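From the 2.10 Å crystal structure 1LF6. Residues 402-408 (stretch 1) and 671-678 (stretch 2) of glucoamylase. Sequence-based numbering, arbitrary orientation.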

# COMPACT_ATOMS: atom_id res chain seq x y z
N ILE A 402 5.46 -1.00 -22.13
CA ILE A 402 6.33 -0.87 -23.30
C ILE A 402 7.51 0.03 -22.94
O ILE A 402 8.65 -0.27 -23.28
CB ILE A 402 5.62 -0.21 -24.51
CG1 ILE A 402 4.41 -1.04 -24.94
CG2 ILE A 402 6.61 -0.07 -25.66
CD1 ILE A 402 3.59 -0.38 -26.05
N ILE A 403 7.21 1.13 -22.26
CA ILE A 403 8.24 2.07 -21.85
C ILE A 403 9.24 1.38 -20.92
O ILE A 403 10.45 1.61 -21.02
CB ILE A 403 7.62 3.31 -21.15
CG1 ILE A 403 6.63 4.00 -22.10
CG2 ILE A 403 8.71 4.29 -20.72
CD1 ILE A 403 5.86 5.13 -21.47
N LEU A 404 8.74 0.53 -20.03
CA LEU A 404 9.59 -0.20 -19.10
C LEU A 404 10.46 -1.21 -19.86
O LEU A 404 11.62 -1.39 -19.55
CB LEU A 404 8.73 -0.93 -18.06
CG LEU A 404 9.46 -1.68 -16.94
CD1 LEU A 404 10.37 -0.75 -16.18
CD2 LEU A 404 8.44 -2.31 -15.99
N SER A 405 9.88 -1.87 -20.86
CA SER A 405 10.62 -2.83 -21.66
C SER A 405 11.81 -2.13 -22.30
O SER A 405 12.90 -2.70 -22.41
CB SER A 405 9.72 -3.43 -22.75
OG SER A 405 8.74 -4.28 -22.19
N TYR A 406 11.60 -0.89 -22.72
CA TYR A 406 12.65 -0.11 -23.34
C TYR A 406 13.77 0.24 -22.36
O TYR A 406 14.95 0.07 -22.67
CB TYR A 406 12.08 1.17 -23.95
CG TYR A 406 13.13 2.21 -24.24
CD1 TYR A 406 13.35 3.27 -23.37
CD2 TYR A 406 13.96 2.08 -25.35
CE1 TYR A 406 14.37 4.18 -23.59
CE2 TYR A 406 14.98 2.99 -25.59
CZ TYR A 406 15.18 4.03 -24.70
OH TYR A 406 16.22 4.90 -24.90
N ARG A 407 13.41 0.73 -21.19
CA ARG A 407 14.41 1.11 -20.20
C ARG A 407 15.19 -0.09 -19.67
O ARG A 407 16.36 0.04 -19.32
CB ARG A 407 13.75 1.87 -19.04
CG ARG A 407 13.20 3.23 -19.46
CD ARG A 407 13.03 4.12 -18.24
NE ARG A 407 14.32 4.38 -17.61
CZ ARG A 407 14.50 4.43 -16.29
NH1 ARG A 407 13.48 4.24 -15.47
NH2 ARG A 407 15.71 4.68 -15.80
N LEU A 408 14.55 -1.25 -19.61
CA LEU A 408 15.22 -2.45 -19.14
C LEU A 408 15.91 -3.15 -20.32
O LEU A 408 16.52 -4.20 -20.15
CB LEU A 408 14.21 -3.40 -18.48
CG LEU A 408 13.77 -2.96 -17.07
CD1 LEU A 408 12.63 -3.82 -16.58
CD2 LEU A 408 14.96 -3.06 -16.13
N VAL A 671 16.00 14.08 -14.41
CA VAL A 671 14.87 13.17 -14.30
C VAL A 671 15.32 11.76 -14.66
O VAL A 671 15.36 11.38 -15.84
CB VAL A 671 13.73 13.64 -15.22
CG1 VAL A 671 12.51 12.74 -15.07
CG2 VAL A 671 13.38 15.09 -14.87
N LEU A 672 15.65 10.98 -13.64
CA LEU A 672 16.15 9.63 -13.81
C LEU A 672 15.24 8.59 -14.47
O LEU A 672 15.74 7.60 -15.00
CB LEU A 672 16.64 9.09 -12.47
CG LEU A 672 17.86 9.84 -11.91
CD1 LEU A 672 18.23 9.30 -10.54
CD2 LEU A 672 19.02 9.70 -12.88
N ASP A 673 13.92 8.80 -14.45
CA ASP A 673 13.03 7.83 -15.08
C ASP A 673 12.44 8.24 -16.44
O ASP A 673 11.53 7.58 -16.94
CB ASP A 673 11.89 7.45 -14.12
CG ASP A 673 10.97 8.62 -13.78
OD1 ASP A 673 11.28 9.77 -14.16
OD2 ASP A 673 9.95 8.38 -13.12
N MET A 674 12.97 9.30 -17.04
CA MET A 674 12.46 9.74 -18.34
C MET A 674 13.15 8.98 -19.48
O MET A 674 14.38 8.91 -19.53
CB MET A 674 12.67 11.25 -18.53
CG MET A 674 12.26 11.77 -19.91
SD MET A 674 12.33 13.56 -20.03
CE MET A 674 14.13 13.84 -19.92
N PRO A 675 12.37 8.37 -20.38
CA PRO A 675 12.95 7.63 -21.50
C PRO A 675 13.63 8.61 -22.46
O PRO A 675 12.98 9.44 -23.09
CB PRO A 675 11.73 6.92 -22.11
CG PRO A 675 10.60 7.89 -21.81
CD PRO A 675 10.89 8.30 -20.39
N ASP A 676 14.95 8.50 -22.58
CA ASP A 676 15.73 9.41 -23.41
C ASP A 676 15.34 9.57 -24.87
O ASP A 676 15.39 10.67 -25.40
CB ASP A 676 17.22 9.05 -23.33
CG ASP A 676 17.48 7.59 -23.58
OD1 ASP A 676 18.59 7.24 -24.03
OD2 ASP A 676 16.57 6.78 -23.31
N ILE A 677 14.94 8.49 -25.53
CA ILE A 677 14.58 8.61 -26.94
C ILE A 677 13.33 9.45 -27.14
O ILE A 677 13.18 10.09 -28.18
CB ILE A 677 14.40 7.23 -27.60
CG1 ILE A 677 12.95 6.77 -27.59
CG2 ILE A 677 15.16 6.22 -26.85
CD1 ILE A 677 12.76 5.41 -28.23
N VAL A 678 12.44 9.45 -26.16
CA VAL A 678 11.23 10.26 -26.27
C VAL A 678 11.64 11.72 -26.12
O VAL A 678 11.27 12.57 -26.94
CB VAL A 678 10.21 9.92 -25.16
CG1 VAL A 678 8.99 10.81 -25.31
CG2 VAL A 678 9.83 8.45 -25.24
O HOH W 1 16.78 5.54 -13.38

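This is a small, mixed contact in which one side of a helix end packs against a loop and the start of a second helix, through an apolar patch, one very short hydrogen bond and one water bridge. The two stretches lie far apart in sequence, and together they bury 332 Å² of surface. Stretch 1 is helical from Ile402 to Arg407. Its backbone bonds follow the usual pattern, with Tyr406 N to Ile402 O at 3.1 Å and Arg407 N to Ile403 O at 3.1 Å. This repeat puts Ile403, Tyr406 and Arg407 within reach of stretch 2. Ile402, Leu404, Ser405 and Leu408 make no contact with it.

Tyr406 contributes the largest covered area of any residue here. Its CA-to-CB bond points toward stretch 2, and chi1 is in the t well. The ring therefore extends among Pro675, Asp676 and Ile677. Its hydroxyl donates a hydrogen bond to the carboxylate of Asp676, with Tyr406 OH 2.5 Å from Asp676 OD2. That is very short. The acceptor oxygen lies at the ring edge, near the ring plane, where a phenol hydroxyl can readily direct its proton. The other carboxylate oxygen is not bonded to the hydroxyl: Tyr406 OH to Asp676 OD1 is 3.4 Å, with a poor angle. Asp676 starts its CA-to-CB bond sideways, but the end of its side chain comes nearer to the helix.

The length of this bond should be read with care. Tyr406 OH is modelled only 2.6 Å from Ile677 CG2, which is a clash, so the position of the hydroxyl is less sure. The chi1 of Ile677 is 94°, between the usual wells. Its CD1 lies over one face of the Tyr406 ring, so an aliphatic group covers that face.

Pro675 takes apolar contacts from two residues of the first helix. Tyr406 CE1 lies 4.1 Å from Pro675 CB, and Ile403 CG2 lies 4.2 Å from Pro675 CG. These are ordinary van der Waals distances. The proline is buried and touches side chains from successive turns of the first helix. It also occupies the N-cap position of the second helix. A weak backbone bond from Val678 N to Pro675 O, 3.1 Å, accompanies the first turn there.

Arg407 serves the other part of the contact. Its CA-to-CB bond points sideways, but the end of the side chain comes nearer to the turn formed by Val671 to Met674. This is a type I turn, with a weak bond from Met674 N to Val671 O at 3.4 Å. One face of the guanidinium is covered by Asp673 CA and Leu672 O. Arg407 NH1 is 3.6 Å from Asp673 CA. Arg407 NH2 is 3.0 Å from Leu672 O, but the angle is poor and this is not a hydrogen bond. Water 1 makes the link instead. It accepts from Arg407 NH2 at 2.8 Å and donates to Leu672 O at 2.8 Å.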